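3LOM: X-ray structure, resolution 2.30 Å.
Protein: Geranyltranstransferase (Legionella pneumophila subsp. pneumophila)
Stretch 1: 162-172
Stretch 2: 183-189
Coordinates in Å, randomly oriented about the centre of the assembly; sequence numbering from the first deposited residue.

Stretch 1 (162-172) SGQSLDLSELA
Stretch 2, residues 183-189: EIHLLKT

Helices 162-169 and 183-189 cross at 137° between their N-to-C directions, roughly antiparallel, with axes approaching to 7.3 Å. Gly163 makes that closeness possible: its CA lies 3.9 Å from the CA of Lys188 and 3.6 Å from Leu187 CB, and a CB there would fall 2.3 Å from Lys188 N. Backbone therefore packs directly on backbone, while phi/psi stay close to helical up to Lys188, and Thr189 departs to -119/-30 as the second helix widens into a pi-type turn at 186-189.

From this crossing point the apolar seam runs toward Leu171. Ile184 (m, t) has the largest area covered by the partner stretch, 99 Å²: its CA-to-CB bond points sideways, but the end of its side chain comes nearer the partner helix, setting CG2 3.7 Å from Gly163 O and CG1 3.9 Å from Leu166 CB. Leu171, chi1 between wells at -101° and chi2 p, sets its CD1 3.8 Å from Ile184 CD1. The CA-to-CB bonds of Leu166 (m, t) and Leu187 (m, t) both point toward the partner helix, and their CD1 atoms lie 4.3 Å apart.

Polar chemistry flanks the seam. Lys188, near t at all four chi angles, extends far enough for NZ to donate a 2.7 Å hydrogen bond to Gln164 OE1. Gln164 (t, p) bends to present that oxygen, while its NE2 is satisfied elsewhere in the structure. Asp167 (chi1 t) adds a long salt bridge, OD1 to Lys188 NZ at 4.0 Å.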

ATOM      1  N   SER A 162     -11.009   1.227   7.311  1.00 32.36           N
ATOM      2  CA  SER A 162     -12.247   1.680   7.964  1.00 34.26           C
ATOM      3  C   SER A 162     -12.456   0.922   9.265  1.00 31.63           C
ATOM      4  O   SER A 162     -12.862   1.509  10.272  1.00 38.46           O
ATOM      5  CB  SER A 162     -13.463   1.521   7.053  1.00 35.00           C
ATOM      6  OG  SER A 162     -13.482   2.539   6.063  1.00 34.78           O
ATOM      7  N   GLY A 163     -12.144  -0.373   9.244  1.00 28.02           N
ATOM      8  CA  GLY A 163     -12.195  -1.202  10.452  1.00 38.51           C
ATOM      9  C   GLY A 163     -11.396  -0.654  11.620  1.00 40.23           C
ATOM     10  O   GLY A 163     -11.891  -0.625  12.740  1.00 52.08           O
ATOM     11  N   GLN A 164     -10.167  -0.205  11.358  1.00 47.43           N
ATOM     12  CA  GLN A 164      -9.309   0.325  12.418  1.00 39.45           C
ATOM     13  C   GLN A 164      -9.723   1.736  12.854  1.00 38.51           C
ATOM     14  O   GLN A 164      -9.731   2.040  14.048  1.00 38.24           O
ATOM     15  CB  GLN A 164      -7.820   0.252  12.021  1.00 44.22           C
ATOM     16  CG  GLN A 164      -6.806   0.909  13.013  1.00 32.52           C
ATOM     17  CD  GLN A 164      -6.812   0.320  14.439  1.00 43.03           C
ATOM     18  OE1 GLN A 164      -7.509  -0.646  14.738  1.00 60.99           O
ATOM     19  NE2 GLN A 164      -6.012   0.914  15.317  1.00 46.86           N
ATOM     20  N   SER A 165     -10.078   2.577  11.884  1.00 40.12           N
ATOM     21  CA  SER A 165     -10.627   3.916  12.155  1.00 38.64           C
ATOM     22  C   SER A 165     -11.862   3.870  13.057  1.00 33.63           C
ATOM     23  O   SER A 165     -11.959   4.635  14.023  1.00 34.83           O
ATOM     24  CB  SER A 165     -10.956   4.639  10.843  1.00 37.25           C
ATOM     25  OG  SER A 165     -11.607   5.879  11.082  1.00 39.99           O
ATOM     26  N   LEU A 166     -12.782   2.953  12.757  1.00 37.18           N
ATOM     27  CA  LEU A 166     -13.997   2.799  13.563  1.00 43.48           C
ATOM     28  C   LEU A 166     -13.711   2.115  14.895  1.00 45.63           C
ATOM     29  O   LEU A 166     -14.397   2.379  15.886  1.00 43.21           O
ATOM     30  CB  LEU A 166     -15.098   2.051  12.795  1.00 43.90           C
ATOM     31  CG  LEU A 166     -15.805   2.800  11.662  1.00 37.12           C
ATOM     32  CD1 LEU A 166     -16.565   1.833  10.779  1.00 39.56           C
ATOM     33  CD2 LEU A 166     -16.735   3.890  12.183  1.00 30.15           C
ATOM     34  N   ASP A 167     -12.697   1.248  14.919  1.00 45.70           N
ATOM     35  CA  ASP A 167     -12.243   0.624  16.164  1.00 49.00           C
ATOM     36  C   ASP A 167     -11.735   1.685  17.148  1.00 47.05           C
ATOM     37  O   ASP A 167     -11.973   1.592  18.342  1.00 51.41           O
ATOM     38  CB  ASP A 167     -11.150  -0.411  15.880  1.00 52.27           C
ATOM     39  CG  ASP A 167     -10.792  -1.247  17.097  1.00 35.06           C
ATOM     40  OD1 ASP A 167     -11.152  -2.437  17.122  1.00 70.39           O
ATOM     41  OD2 ASP A 167     -10.136  -0.729  18.021  1.00 50.62           O
ATOM     42  N   LEU A 168     -11.040   2.689  16.633  1.00 45.12           N
ATOM     43  CA  LEU A 168     -10.513   3.750  17.470  1.00 45.14           C
ATOM     44  C   LEU A 168     -11.571   4.773  17.881  1.00 43.77           C
ATOM     45  O   LEU A 168     -11.646   5.138  19.051  1.00 47.33           O
ATOM     46  CB  LEU A 168      -9.340   4.439  16.774  1.00 35.90           C
ATOM     47  CG  LEU A 168      -8.090   3.574  16.621  1.00 52.76           C
ATOM     48  CD1 LEU A 168      -7.081   4.303  15.768  1.00 48.01           C
ATOM     49  CD2 LEU A 168      -7.490   3.169  17.979  1.00 33.16           C
ATOM     50  N   SER A 169     -12.389   5.223  16.932  1.00 46.78           N
ATOM     51  CA  SER A 169     -13.366   6.281  17.213  1.00 46.02           C
ATOM     52  C   SER A 169     -14.617   5.817  17.962  1.00 48.54           C
ATOM     53  O   SER A 169     -15.063   6.498  18.889  1.00 50.32           O
ATOM     54  CB  SER A 169     -13.745   7.048  15.939  1.00 38.61           C
ATOM     55  OG  SER A 169     -14.405   6.211  15.004  1.00 41.66           O
ATOM     56  N   GLU A 170     -15.173   4.664  17.582  1.00 53.42           N
ATOM     57  CA  GLU A 170     -16.462   4.223  18.150  1.00 55.89           C
ATOM     58  C   GLU A 170     -16.370   3.427  19.444  1.00 62.54           C
ATOM     59  O   GLU A 170     -17.221   3.589  20.319  1.00 68.59           O
ATOM     60  CB  GLU A 170     -17.309   3.437  17.138  1.00 45.70           C
ATOM     61  CG  GLU A 170     -17.518   4.123  15.805  1.00 51.17           C
ATOM     62  CD  GLU A 170     -17.905   5.583  15.942  1.00 68.87           C
ATOM     63  OE1 GLU A 170     -17.134   6.447  15.462  1.00 60.98           O
ATOM     64  OE2 GLU A 170     -18.971   5.868  16.530  1.00 72.79           O
ATOM     65  N   LEU A 171     -15.354   2.573  19.569  1.00 66.49           N
ATOM     66  CA  LEU A 171     -15.231   1.667  20.725  1.00 72.46           C
ATOM     67  C   LEU A 171     -14.944   2.383  22.045  1.00 76.72           C
ATOM     68  O   LEU A 171     -15.119   1.799  23.119  1.00 78.97           O
ATOM     69  CB  LEU A 171     -14.186   0.575  20.470  1.00 69.07           C
ATOM     70  CG  LEU A 171     -14.622  -0.839  20.059  1.00 73.48           C
ATOM     71  CD1 LEU A 171     -15.669  -0.849  18.951  1.00 66.77           C
ATOM     72  CD2 LEU A 171     -13.413  -1.673  19.652  1.00 69.04           C
ATOM     73  N   ALA A 172     -14.503   3.638  21.945  1.00 81.46           N
ATOM     74  CA  ALA A 172     -14.340   4.533  23.087  1.00 89.46           C
ATOM     75  C   ALA A 172     -15.666   4.741  23.830  1.00 92.72           C
ATOM     76  O   ALA A 172     -15.707   4.727  25.063  1.00 92.99           O
ATOM     77  CB  ALA A 172     -13.765   5.873  22.622  1.00 88.04           C
ATOM     78  N   GLU A 183     -19.439  -5.804  13.110  1.00 48.75           N
ATOM     79  CA  GLU A 183     -19.089  -5.185  11.834  1.00 49.49           C
ATOM     80  C   GLU A 183     -17.669  -4.601  11.840  1.00 47.35           C
ATOM     81  O   GLU A 183     -16.908  -4.812  10.895  1.00 50.08           O
ATOM     82  CB  GLU A 183     -20.139  -4.123  11.450  1.00 54.07           C
ATOM     83  CG  GLU A 183     -19.858  -3.329  10.162  1.00 49.41           C
ATOM     84  CD  GLU A 183     -19.830  -4.188   8.892  1.00 76.68           C
ATOM     85  OE1 GLU A 183     -19.202  -3.745   7.903  1.00 67.67           O
ATOM     86  OE2 GLU A 183     -20.431  -5.290   8.869  1.00 68.93           O
ATOM     87  N   ILE A 184     -17.333  -3.882  12.911  1.00 44.02           N
ATOM     88  CA  ILE A 184     -16.009  -3.296  13.112  1.00 47.75           C
ATOM     89  C   ILE A 184     -14.880  -4.340  13.031  1.00 49.99           C
ATOM     90  O   ILE A 184     -13.900  -4.137  12.303  1.00 52.39           O
ATOM     91  CB  ILE A 184     -15.960  -2.477  14.434  1.00 51.71           C
ATOM     92  CG1 ILE A 184     -16.721  -1.156  14.251  1.00 60.02           C
ATOM     93  CG2 ILE A 184     -14.525  -2.187  14.847  1.00 41.70           C
ATOM     94  CD1 ILE A 184     -17.287  -0.564  15.529  1.00 64.71           C
ATOM     95  N   HIS A 185     -15.047  -5.459  13.738  1.00 48.22           N
ATOM     96  CA  HIS A 185     -14.073  -6.554  13.731  1.00 44.58           C
ATOM     97  C   HIS A 185     -13.981  -7.298  12.400  1.00 47.78           C
ATOM     98  O   HIS A 185     -12.903  -7.778  12.030  1.00 52.57           O
ATOM     99  CB  HIS A 185     -14.356  -7.537  14.866  1.00 44.55           C
ATOM    100  CG  HIS A 185     -14.047  -6.989  16.224  1.00 50.52           C
ATOM    101  ND1 HIS A 185     -12.829  -6.425  16.539  1.00 47.46           N
ATOM    102  CD2 HIS A 185     -14.791  -6.932  17.352  1.00 48.95           C
ATOM    103  CE1 HIS A 185     -12.843  -6.026  17.799  1.00 51.87           C
ATOM    104  NE2 HIS A 185     -14.018  -6.334  18.319  1.00 63.20           N
ATOM    105  N   LEU A 186     -15.104  -7.389  11.686  1.00 48.53           N
ATOM    106  CA  LEU A 186     -15.128  -7.981  10.349  1.00 44.06           C
ATOM    107  C   LEU A 186     -14.336  -7.110   9.379  1.00 46.80           C
ATOM    108  O   LEU A 186     -13.602  -7.625   8.539  1.00 52.18           O
ATOM    109  CB  LEU A 186     -16.571  -8.172   9.845  1.00 49.14           C
ATOM    110  CG  LEU A 186     -16.800  -8.527   8.360  1.00 54.97           C
ATOM    111  CD1 LEU A 186     -16.120  -9.842   7.945  1.00 60.77           C
ATOM    112  CD2 LEU A 186     -18.286  -8.568   8.018  1.00 62.46           C
ATOM    113  N   LEU A 187     -14.472  -5.794   9.506  1.00 46.33           N
ATOM    114  CA  LEU A 187     -13.742  -4.891   8.625  1.00 50.55           C
ATOM    115  C   LEU A 187     -12.252  -4.858   8.974  1.00 48.35           C
ATOM    116  O   LEU A 187     -11.418  -4.886   8.078  1.00 43.29           O
ATOM    117  CB  LEU A 187     -14.343  -3.484   8.650  1.00 47.56           C
ATOM    118  CG  LEU A 187     -15.779  -3.295   8.164  1.00 48.66           C
ATOM    119  CD1 LEU A 187     -16.327  -1.987   8.712  1.00 43.10           C
ATOM    120  CD2 LEU A 187     -15.882  -3.356   6.646  1.00 34.93           C
ATOM    121  N   LYS A 188     -11.938  -4.842  10.270  1.00 48.58           N
ATOM    122  CA  LYS A 188     -10.557  -4.730  10.746  1.00 51.36           C
ATOM    123  C   LYS A 188      -9.726  -6.001  10.526  1.00 52.14           C
ATOM    124  O   LYS A 188      -8.648  -5.941   9.930  1.00 51.43           O
ATOM    125  CB  LYS A 188     -10.508  -4.309  12.221  1.00 47.77           C
ATOM    126  CG  LYS A 188      -9.088  -4.218  12.767  1.00 43.07           C
ATOM    127  CD  LYS A 188      -9.031  -3.668  14.171  1.00 41.36           C
ATOM    128  CE  LYS A 188      -7.641  -3.892  14.748  1.00 49.55           C
ATOM    129  NZ  LYS A 188      -7.399  -3.087  15.970  1.00 39.70           N
ATOM    130  N   THR A 189     -10.229  -7.139  10.997  1.00 49.16           N
ATOM    131  CA  THR A 189      -9.497  -8.397  10.881  1.00 41.81           C
ATOM    132  C   THR A 189     -10.194  -9.484  10.069  1.00 48.25           C
ATOM    133  O   THR A 189      -9.523 -10.315   9.441  1.00 50.88           O
ATOM    134  CB  THR A 189      -9.127  -8.965  12.257  1.00 45.66           C
ATOM    135  OG1 THR A 189     -10.240  -8.825  13.136  1.00 41.52           O
ATOM    136  CG2 THR A 189      -7.931  -8.221  12.842  1.00 40.36           C
TER